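Local coordinates for beta-glucuronidase (PDB 6U7J), which hydrolyses beta-D-glucuronides and, as a gut-microbial glycosidase, probably releases active estrogens from their glucuronide conjugates, at residues E17-K22 with C192-Y197; K22-I27 with Y79-A84; K306-D311 with S340-A345. All blocks are in the same frame, centred on the assembly; numbering follows the deposited sequence.

Contact 1: E17-K22 with C192-Y197; sequences EARQIK and CTPKEY. Unlike the reference sequence in segment 17-22: Ile-21 (reference Met).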
loop_
_atom_site.group_PDB
_atom_site.type_symbol
_atom_site.label_atom_id
_atom_site.label_comp_id
_atom_site.label_asym_id
_atom_site.label_seq_id
_atom_site.Cartn_x
_atom_site.Cartn_y
_atom_site.Cartn_z
ATOM N N GLU B 17 -41.181 -31.161 -11.383
ATOM C CA GLU B 17 -42.003 -32.228 -10.808
ATOM C C GLU B 17 -41.432 -33.614 -11.083
ATOM O O GLU B 17 -41.817 -34.573 -10.401
ATOM C CB GLU B 17 -43.431 -32.144 -11.355
ATOM C CG GLU B 17 -43.595 -32.800 -12.712
ATOM C CD GLU B 17 -43.168 -31.907 -13.857
ATOM O OE1 GLU B 17 -42.536 -30.843 -13.600
ATOM O OE2 GLU B 17 -43.476 -32.271 -15.024
ATOM N N ALA B 18 -40.523 -33.732 -12.052
ATOM C CA ALA B 18 -40.012 -35.002 -12.560
ATOM C C ALA B 18 -38.556 -35.264 -12.223
ATOM O O ALA B 18 -38.190 -36.413 -11.979
ATOM C CB ALA B 18 -40.170 -35.062 -14.083
ATOM N N ARG B 19 -37.709 -34.237 -12.235
ATOM C CA ARG B 19 -36.281 -34.384 -11.991
ATOM C C ARG B 19 -35.897 -33.627 -10.727
ATOM O O ARG B 19 -36.530 -32.623 -10.366
ATOM C CB ARG B 19 -35.450 -33.866 -13.172
ATOM C CG ARG B 19 -35.770 -34.468 -14.531
ATOM C CD ARG B 19 -34.947 -33.812 -15.628
ATOM N NE ARG B 19 -35.080 -34.470 -16.931
ATOM C CZ ARG B 19 -34.102 -34.536 -17.831
ATOM N NH1 ARG B 19 -32.912 -33.994 -17.569
ATOM N NH2 ARG B 19 -34.303 -35.137 -18.993
ATOM N N GLN B 20 -34.861 -34.116 -10.051
ATOM C CA GLN B 20 -34.402 -33.460 -8.839
ATOM C C GLN B 20 -32.875 -33.492 -8.772
ATOM O O GLN B 20 -32.239 -34.361 -9.379
ATOM C CB GLN B 20 -35.002 -34.088 -7.576
ATOM C CG GLN B 20 -34.928 -33.158 -6.379
ATOM C CD GLN B 20 -35.576 -33.724 -5.131
ATOM O OE1 GLN B 20 -35.659 -34.951 -4.934
ATOM N NE2 GLN B 20 -36.045 -32.823 -4.270
ATOM N N ILE B 21 -32.315 -32.527 -8.046
ATOM C CA ILE B 21 -30.886 -32.323 -7.933
ATOM C C ILE B 21 -30.497 -32.399 -6.459
ATOM O O ILE B 21 -31.178 -31.827 -5.600
ATOM C CB ILE B 21 -30.440 -30.953 -8.503
ATOM C CG1 ILE B 21 -30.774 -30.839 -10.005
ATOM C CG2 ILE B 21 -28.965 -30.680 -8.199
ATOM C CD1 ILE B 21 -30.699 -29.386 -10.518
ATOM N N LYS B 22 -29.388 -33.077 -6.171
ATOM C CA LYS B 22 -28.803 -33.062 -4.855
ATOM C C LYS B 22 -27.361 -32.565 -4.970
ATOM O O LYS B 22 -26.546 -33.153 -5.685
ATOM C CB LYS B 22 -28.826 -34.441 -4.209
ATOM C CG LYS B 22 -28.014 -34.486 -2.967
ATOM C CD LYS B 22 -28.855 -34.925 -1.804
ATOM C CE LYS B 22 -29.212 -36.398 -1.938
ATOM N NZ LYS B 22 -29.131 -37.037 -0.608
ATOM N N CYS B 192 -31.618 -36.968 -10.370
ATOM C CA CYS B 192 -32.450 -38.062 -10.834
ATOM C C CYS B 192 -33.342 -37.625 -11.996
ATOM O O CYS B 192 -33.639 -36.435 -12.171
ATOM C CB CYS B 192 -33.292 -38.683 -9.672
ATOM S SG CYS B 192 -34.601 -37.683 -8.952
ATOM N N THR B 193 -33.693 -38.591 -12.847
ATOM C CA THR B 193 -34.671 -38.454 -13.920
ATOM C C THR B 193 -35.476 -39.744 -14.023
ATOM O O THR B 193 -35.068 -40.789 -13.496
ATOM C CB THR B 193 -34.048 -38.171 -15.301
ATOM O OG1 THR B 193 -33.459 -39.366 -15.831
ATOM C CG2 THR B 193 -33.009 -37.027 -15.281
ATOM N N PRO B 194 -36.626 -39.703 -14.705
ATOM C CA PRO B 194 -37.284 -40.951 -15.112
ATOM C C PRO B 194 -36.374 -41.767 -16.021
ATOM O O PRO B 194 -35.458 -41.238 -16.662
ATOM C CB PRO B 194 -38.535 -40.472 -15.860
ATOM C CG PRO B 194 -38.801 -39.091 -15.316
ATOM C CD PRO B 194 -37.444 -38.516 -15.034
ATOM N N LYS B 195 -36.634 -43.084 -16.076
ATOM C CA LYS B 195 -35.790 -43.958 -16.888
ATOM C C LYS B 195 -35.985 -43.737 -18.385
ATOM O O LYS B 195 -35.086 -44.056 -19.171
ATOM C CB LYS B 195 -36.041 -45.421 -16.529
ATOM C CG LYS B 195 -35.789 -45.729 -15.070
ATOM C CD LYS B 195 -34.983 -47.001 -14.883
ATOM C CE LYS B 195 -34.498 -47.123 -13.430
ATOM N NZ LYS B 195 -34.169 -48.529 -13.034
ATOM N N GLU B 196 -37.118 -43.188 -18.800
ATOM C CA GLU B 196 -37.295 -42.743 -20.176
ATOM C C GLU B 196 -37.305 -41.223 -20.148
ATOM O O GLU B 196 -38.170 -40.626 -19.498
ATOM C CB GLU B 196 -38.584 -43.297 -20.793
ATOM C CG GLU B 196 -38.766 -44.807 -20.605
ATOM C CD GLU B 196 -39.855 -45.394 -21.518
ATOM O OE1 GLU B 196 -39.678 -46.537 -22.009
ATOM O OE2 GLU B 196 -40.889 -44.712 -21.737
ATOM N N TYR B 197 -36.355 -40.602 -20.848
ATOM C CA TYR B 197 -36.015 -39.225 -20.527
ATOM C C TYR B 197 -35.409 -38.499 -21.720
ATOM O O TYR B 197 -34.887 -39.108 -22.665
ATOM C CB TYR B 197 -35.028 -39.177 -19.360
ATOM C CG TYR B 197 -33.661 -39.677 -19.751
ATOM C CD1 TYR B 197 -33.371 -41.041 -19.734
ATOM C CD2 TYR B 197 -32.659 -38.793 -20.149
ATOM C CE1 TYR B 197 -32.126 -41.506 -20.088
ATOM C CE2 TYR B 197 -31.407 -39.252 -20.513
ATOM C CZ TYR B 197 -31.147 -40.608 -20.485
ATOM O OH TYR B 197 -29.905 -41.075 -20.841
#
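Arg-19 lies along Thr-193, both side chains pointing the same way, and its long chain takes the largest single share of the surface buried here. Its CB sits 3.3 Å from the carbonyl O of Cys-192. CG is anti to the backbone carbonyl carbon (chi1 -55°) and the chain then runs extended to NE, so CG and CD pass the methyl CG2 of Thr-193 in turn, CG at 3.8 Å. NE comes to 3.7 Å from the same methyl, which lies over one face of the guanidinium, offset toward its rim. At the tip, NH2 approaches CB of Tyr-197 (4.1 Å) and meets the ring of Tyr-197 at its edge, the guanidinium and ring planes being 66° apart. The charge is answered further on: NH2 makes a salt bridge with Asp-274 and a hydrogen bond to the carbonyl of Ile-198. A long, flat cation suits this place, since its carbon chain and face can pack on apolar groups while its end stays paired.

Alongside this packing the backbones form the antiparallel hydrogen-bonded pair Gln-20 and Cys-192, part of the beta sheet of the family 2 sugar-binding domain; Asp-274 belongs to strand 274-280 of a separate four-stranded sheet. Cys-192 N gives a good bond to Gln-20 O (2.9 Å, in the carbonyl plane), whereas the return bond from Gln-20 N to Cys-192 O is weak at 3.4 Å. On the same face of the sheet as the CB of Gln-20, the small SG of Cys-192 packs 3.9 Å from that CB. The Gln-20 amide leads away, to Trp-89 and to Gln-20 of the second subunit. Where the strand ends, Thr-193 OG1 bonds to Pro-194 O (2.9 Å), and the Pro-194 ring rests against Ala-18.

Contact 2: K22-I27 with Y79-A84; sequences KELNGI and YERKFA
Arg-81 and Leu-24 bury the most surface here, and their side chains cross at about a right angle. Arg-81 bends at chi3 (-79°), turning its guanidinium back so that NE (2.9 Å) and NH2 both grip Lys-82 O side-on, with that oxygen in the guanidinium plane. With its rotation so held, NH1 reaches Asn-25 O at 2.8 Å in a weak, bent bond and also donates to a water that bridges to Glu-23 O. Leu-24 lies over one face of the group through its CA and CB, an apolar cover for a flat cation. The branch of Leu-24 goes on to Phe-83, CD2 packing 3.6 Å from Phe-83 CB. Lys-22 spans the other end: its CG is anti to the backbone N, the chain bends beyond it, and NZ donates to Ala-84 O at 2.8 Å from above the carbonyl plane, while a second water joins NZ to Ala-84 N. Side chains and waters thus bridge two antiparallel segments that have parted, at a break in strand 20-32. Such a strand, passing from partner 188-193 to 53-57 and 76-85, fits the jelly-roll beta sandwich of family 2 sugar-binding domains.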
loop_
_atom_site.group_PDB
_atom_site.type_symbol
_atom_site.label_atom_id
_atom_site.label_comp_id
_atom_site.label_asym_id
_atom_site.label_seq_id
_atom_site.Cartn_x
_atom_site.Cartn_y
_atom_site.Cartn_z
ATOM N N LYS B 22 -29.388 -33.077 -6.171
ATOM C CA LYS B 22 -28.803 -33.062 -4.855
ATOM C C LYS B 22 -27.361 -32.565 -4.970
ATOM O O LYS B 22 -26.546 -33.153 -5.685
ATOM C CB LYS B 22 -28.826 -34.441 -4.209
ATOM C CG LYS B 22 -28.014 -34.486 -2.967
ATOM C CD LYS B 22 -28.855 -34.925 -1.804
ATOM C CE LYS B 22 -29.212 -36.398 -1.938
ATOM N NZ LYS B 22 -29.131 -37.037 -0.608
ATOM N N GLU B 23 -27.052 -31.478 -4.266
ATOM C CA GLU B 23 -25.738 -30.885 -4.257
ATOM C C GLU B 23 -24.812 -31.634 -3.303
ATOM O O GLU B 23 -25.151 -31.856 -2.142
ATOM C CB GLU B 23 -25.814 -29.406 -3.828
ATOM C CG GLU B 23 -26.862 -28.602 -4.566
ATOM C CD GLU B 23 -26.345 -28.113 -5.905
ATOM O OE1 GLU B 23 -25.155 -27.757 -5.974
ATOM O OE2 GLU B 23 -27.115 -28.067 -6.882
ATOM N N LEU B 24 -23.615 -31.976 -3.783
ATOM C CA LEU B 24 -22.617 -32.619 -2.956
ATOM C C LEU B 24 -21.395 -31.729 -2.740
ATOM O O LEU B 24 -20.267 -32.149 -3.018
ATOM C CB LEU B 24 -22.178 -33.957 -3.578
ATOM C CG LEU B 24 -23.336 -34.905 -3.889
ATOM C CD1 LEU B 24 -22.805 -36.153 -4.554
ATOM C CD2 LEU B 24 -24.097 -35.234 -2.615
ATOM N N ASN B 25 -21.585 -30.516 -2.247
ATOM C CA ASN B 25 -20.494 -29.566 -2.071
ATOM C C ASN B 25 -20.067 -29.579 -0.593
ATOM O O ASN B 25 -19.831 -30.672 -0.074
ATOM C CB ASN B 25 -20.914 -28.210 -2.629
ATOM C CG ASN B 25 -21.279 -28.294 -4.095
ATOM O OD1 ASN B 25 -20.606 -28.968 -4.880
ATOM N ND2 ASN B 25 -22.356 -27.639 -4.465
ATOM N N GLY B 26 -19.933 -28.446 0.083
ATOM C CA GLY B 26 -19.583 -28.500 1.486
ATOM C C GLY B 26 -18.113 -28.832 1.700
ATOM O O GLY B 26 -17.240 -28.484 0.901
ATOM N N ILE B 27 -17.838 -29.524 2.799
ATOM C CA ILE B 27 -16.473 -29.835 3.199
ATOM C C ILE B 27 -16.232 -31.316 2.924
ATOM O O ILE B 27 -16.998 -32.168 3.388
ATOM C CB ILE B 27 -16.240 -29.498 4.679
ATOM C CG1 ILE B 27 -16.642 -28.048 4.968
ATOM C CG2 ILE B 27 -14.821 -29.766 5.056
ATOM C CD1 ILE B 27 -15.987 -27.031 4.074
ATOM N N TYR B 79 -9.754 -36.598 -2.928
ATOM C CA TYR B 79 -10.913 -36.082 -2.221
ATOM C C TYR B 79 -11.848 -37.233 -1.886
ATOM O O TYR B 79 -11.952 -38.205 -2.646
ATOM C CB TYR B 79 -11.703 -35.098 -3.074
ATOM C CG TYR B 79 -11.106 -33.729 -3.337
ATOM C CD1 TYR B 79 -11.661 -32.597 -2.751
ATOM C CD2 TYR B 79 -10.039 -33.557 -4.215
ATOM C CE1 TYR B 79 -11.158 -31.334 -3.001
ATOM C CE2 TYR B 79 -9.531 -32.283 -4.482
ATOM C CZ TYR B 79 -10.097 -31.181 -3.861
ATOM O OH TYR B 79 -9.622 -29.908 -4.100
ATOM N N GLU B 80 -12.592 -37.089 -0.793
ATOM C CA GLU B 80 -13.580 -38.103 -0.456
ATOM C C GLU B 80 -14.714 -37.490 0.342
ATOM O O GLU B 80 -14.483 -36.616 1.184
ATOM C CB GLU B 80 -12.947 -39.238 0.353
ATOM C CG GLU B 80 -13.899 -40.338 0.716
ATOM C CD GLU B 80 -13.150 -41.566 1.179
ATOM O OE1 GLU B 80 -12.837 -42.417 0.319
ATOM O OE2 GLU B 80 -12.835 -41.654 2.390
ATOM N N ARG B 81 -15.935 -37.952 0.072
ATOM C CA ARG B 81 -17.063 -37.651 0.941
ATOM C C ARG B 81 -18.099 -38.762 0.812
ATOM O O ARG B 81 -17.988 -39.657 -0.029
ATOM C CB ARG B 81 -17.675 -36.278 0.626
ATOM C CG ARG B 81 -18.461 -36.211 -0.673
ATOM C CD ARG B 81 -19.399 -35.021 -0.690
ATOM N NE ARG B 81 -20.609 -35.293 0.085
ATOM C CZ ARG B 81 -21.471 -34.366 0.493
ATOM N NH1 ARG B 81 -21.276 -33.077 0.217
ATOM N NH2 ARG B 81 -22.529 -34.729 1.188
ATOM N N LYS B 82 -19.109 -38.697 1.670
ATOM C CA LYS B 82 -20.229 -39.618 1.636
ATOM C C LYS B 82 -21.490 -38.907 1.148
ATOM O O LYS B 82 -21.650 -37.699 1.343
ATOM C CB LYS B 82 -20.436 -40.238 3.019
ATOM C CG LYS B 82 -19.416 -41.366 3.250
ATOM C CD LYS B 82 -19.215 -41.738 4.701
ATOM C CE LYS B 82 -17.990 -42.651 4.858
ATOM N NZ LYS B 82 -16.683 -41.924 4.708
ATOM N N PHE B 83 -22.365 -39.656 0.471
ATOM C CA PHE B 83 -23.654 -39.133 0.038
ATOM C C PHE B 83 -24.726 -40.205 0.178
ATOM O O PHE B 83 -24.438 -41.398 0.284
ATOM C CB PHE B 83 -23.612 -38.575 -1.404
ATOM C CG PHE B 83 -23.491 -39.616 -2.487
ATOM C CD1 PHE B 83 -22.250 -40.026 -2.942
ATOM C CD2 PHE B 83 -24.628 -40.140 -3.104
ATOM C CE1 PHE B 83 -22.144 -40.953 -3.964
ATOM C CE2 PHE B 83 -24.518 -41.075 -4.113
ATOM C CZ PHE B 83 -23.276 -41.472 -4.551
ATOM N N ALA B 84 -25.976 -39.759 0.187
ATOM C CA ALA B 84 -27.116 -40.633 0.421
ATOM C C ALA B 84 -28.027 -40.658 -0.796
ATOM O O ALA B 84 -28.273 -39.616 -1.417
ATOM C CB ALA B 84 -27.909 -40.177 1.645
HETATM O O HOH W 1 -26.363 -36.872 0.451
HETATM O O HOH W 2 -24.085 -31.895 0.949
#

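Contact 3: K306-D311 with S340-A345; sequences KHEDSD and SHYPYA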
loop_
_atom_site.group_PDB
_atom_site.type_symbol
_atom_site.label_atom_id
_atom_site.label_comp_id
_atom_site.label_asym_id
_atom_site.label_seq_id
_atom_site.Cartn_x
_atom_site.Cartn_y
_atom_site.Cartn_z
ATOM N N LYS B 306 -11.519 -12.182 -19.081
ATOM C CA LYS B 306 -11.531 -12.330 -17.632
ATOM C C LYS B 306 -10.659 -13.521 -17.205
ATOM O O LYS B 306 -9.752 -13.948 -17.932
ATOM C CB LYS B 306 -12.986 -12.446 -17.144
ATOM C CG LYS B 306 -13.821 -11.152 -17.288
ATOM C CD LYS B 306 -15.309 -11.358 -16.895
ATOM C CE LYS B 306 -15.583 -10.985 -15.428
ATOM N NZ LYS B 306 -14.728 -11.754 -14.439
ATOM N N HIS B 307 -10.915 -14.031 -16.013
ATOM C CA HIS B 307 -10.341 -15.281 -15.537
ATOM C C HIS B 307 -11.275 -15.768 -14.453
ATOM O O HIS B 307 -12.030 -14.982 -13.875
ATOM C CB HIS B 307 -8.922 -15.112 -14.973
ATOM C CG HIS B 307 -7.827 -15.489 -15.925
ATOM N ND1 HIS B 307 -7.698 -16.759 -16.460
ATOM C CD2 HIS B 307 -6.791 -14.766 -16.419
ATOM C CE1 HIS B 307 -6.647 -16.789 -17.261
ATOM N NE2 HIS B 307 -6.082 -15.592 -17.257
ATOM N N GLU B 308 -11.241 -17.068 -14.192
ATOM C CA GLU B 308 -11.897 -17.593 -13.003
ATOM C C GLU B 308 -10.822 -17.623 -11.926
ATOM O O GLU B 308 -9.937 -18.490 -11.920
ATOM C CB GLU B 308 -12.550 -18.945 -13.281
ATOM C CG GLU B 308 -13.832 -18.776 -14.127
ATOM C CD GLU B 308 -14.627 -20.072 -14.290
ATOM O OE1 GLU B 308 -14.000 -21.141 -14.507
ATOM O OE2 GLU B 308 -15.882 -20.009 -14.193
ATOM N N ASP B 309 -10.881 -16.637 -11.035
ATOM C CA ASP B 309 -9.818 -16.352 -10.081
ATOM C C ASP B 309 -10.342 -15.390 -9.027
ATOM O O ASP B 309 -10.962 -14.378 -9.379
ATOM C CB ASP B 309 -8.592 -15.747 -10.784
ATOM C CG ASP B 309 -7.542 -15.253 -9.805
ATOM O OD1 ASP B 309 -7.722 -14.171 -9.212
ATOM O OD2 ASP B 309 -6.526 -15.947 -9.619
ATOM N N SER B 310 -10.106 -15.691 -7.750
ATOM C CA SER B 310 -10.362 -14.748 -6.666
ATOM C C SER B 310 -9.561 -15.202 -5.458
ATOM O O SER B 310 -8.966 -16.281 -5.459
ATOM C CB SER B 310 -11.850 -14.640 -6.325
ATOM O OG SER B 310 -12.334 -15.887 -5.858
ATOM N N ASP B 311 -9.546 -14.358 -4.423
ATOM C CA ASP B 311 -8.772 -14.677 -3.232
ATOM C C ASP B 311 -9.250 -15.983 -2.606
ATOM O O ASP B 311 -10.428 -16.341 -2.679
ATOM C CB ASP B 311 -8.872 -13.552 -2.203
ATOM C CG ASP B 311 -8.118 -12.283 -2.629
ATOM O OD1 ASP B 311 -7.121 -12.371 -3.376
ATOM O OD2 ASP B 311 -8.522 -11.188 -2.188
ATOM N N SER B 340 -11.465 -15.969 -21.272
ATOM C CA SER B 340 -10.064 -16.073 -21.584
ATOM C C SER B 340 -9.450 -17.329 -20.984
ATOM O O SER B 340 -9.356 -17.495 -19.767
ATOM C CB SER B 340 -9.265 -14.810 -21.181
ATOM O OG SER B 340 -9.759 -14.243 -19.982
ATOM N N HIS B 341 -9.175 -18.248 -21.904
ATOM C CA HIS B 341 -8.242 -19.352 -21.959
ATOM C C HIS B 341 -8.855 -20.638 -21.464
ATOM O O HIS B 341 -8.161 -21.623 -21.358
ATOM C CB HIS B 341 -6.899 -19.048 -21.323
ATOM C CG HIS B 341 -6.390 -17.665 -21.658
ATOM N ND1 HIS B 341 -6.715 -17.034 -22.846
ATOM C CD2 HIS B 341 -5.562 -16.816 -20.992
ATOM C CE1 HIS B 341 -6.154 -15.842 -22.870
ATOM N NE2 HIS B 341 -5.437 -15.692 -21.769
ATOM N N TYR B 342 -10.168 -20.672 -21.231
ATOM C CA TYR B 342 -10.907 -21.889 -20.891
ATOM C C TYR B 342 -12.386 -21.555 -20.735
ATOM O O TYR B 342 -12.739 -20.400 -20.470
ATOM C CB TYR B 342 -10.365 -22.499 -19.579
ATOM C CG TYR B 342 -10.054 -21.457 -18.539
ATOM C CD1 TYR B 342 -8.751 -20.995 -18.337
ATOM C CD2 TYR B 342 -11.055 -20.914 -17.758
ATOM C CE1 TYR B 342 -8.466 -20.004 -17.391
ATOM C CE2 TYR B 342 -10.782 -19.924 -16.816
ATOM C CZ TYR B 342 -9.486 -19.472 -16.636
ATOM O OH TYR B 342 -9.237 -18.500 -15.696
ATOM N N PRO B 343 -13.253 -22.546 -20.884
ATOM C CA PRO B 343 -14.678 -22.320 -20.599
ATOM C C PRO B 343 -14.917 -21.989 -19.129
ATOM O O PRO B 343 -14.247 -22.513 -18.240
ATOM C CB PRO B 343 -15.338 -23.662 -20.978
ATOM C CG PRO B 343 -14.380 -24.294 -21.943
ATOM C CD PRO B 343 -13.002 -23.845 -21.540
ATOM N N TYR B 344 -15.888 -21.122 -18.881
ATOM C CA TYR B 344 -16.270 -20.764 -17.531
ATOM C C TYR B 344 -17.421 -21.658 -17.065
ATOM O O TYR B 344 -17.984 -22.441 -17.837
ATOM C CB TYR B 344 -16.671 -19.283 -17.451
ATOM C CG TYR B 344 -15.533 -18.287 -17.693
ATOM C CD1 TYR B 344 -14.214 -18.724 -17.854
ATOM C CD2 TYR B 344 -15.785 -16.910 -17.760
ATOM C CE1 TYR B 344 -13.174 -17.824 -18.072
ATOM C CE2 TYR B 344 -14.752 -15.992 -17.988
ATOM C CZ TYR B 344 -13.450 -16.456 -18.140
ATOM O OH TYR B 344 -12.418 -15.564 -18.369
ATOM N N ALA B 345 -17.751 -21.543 -15.777
ATOM C CA ALA B 345 -18.882 -22.260 -15.220
ATOM C C ALA B 345 -20.155 -21.890 -15.974
ATOM O O ALA B 345 -20.315 -20.771 -16.456
ATOM C CB ALA B 345 -19.028 -21.940 -13.732
#
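Tyr-342 OH takes part in two bonds to the facing loop, and Lys-315 also reaches it. One runs to His-307 ND1, very short in the model at 2.4 Å and nearly straight; either atom could be the donor. The other comes from Glu-308 N, which donates at 2.9 Å and lies at the edge of the tyrosine ring, near its plane. A hydroxyl at the tip of a rigid ring is well suited to bind an imidazole nitrogen and a backbone N-H together, and the nearby lysine might lower its pKa. A third bond runs from Ala-345 N to Glu-308 OE2, 2.9 Å long and almost linear (169°), the N-H coming from above the carboxylate plane. The other oxygen, OE1, makes a salt bridge with Arg-186, so each oxygen of this carboxylate has its own partner.

To reach the amide of Ala-345 the extended Glu-308 chain runs past Tyr-344 in the opposite direction: CG lies over the ring, 4.1 Å from its centroid, in a CH-pi contact, and the carboxylate is only 14° from the ring plane. Lys-306 CB touches the edge of the same ring, 3.4 Å from Tyr-344 OH, while its ammonium pairs with Asp-325. His-307, His-341 and Tyr-342 form an aromatic cluster, His-307 CE1 lying 3.9 Å from His-341 CD2; His-341 ND1 in turn bonds to Glu-362. These loops follow strands 297-305 and 336-338 of the TIM barrel, at the C-terminal end of its parallel strands, the end that carries the active site in family 2 glycosidases.

In the fold
Contacts 1 and 2 share Lys-22 and strand 20-32 of the sugar-binding domain: the first ties the start of that strand to strand 188-193, the second its broken middle to strand 76-85. All three are largely buried; contacts 1 and 2 lie toward the outside of the chain, where several of their residues come within reach of the second subunit, whereas contact 3, in the barrel, is the most central, its centre about 7 Å from that of the chain against 27 and 25 Å. Chemistry follows place. Contact 1 has true sheet pairing, contact 2 replaces it with long cationic side chains and waters, and contact 3, between loops, relies on tyrosine, histidine and carboxylate groups.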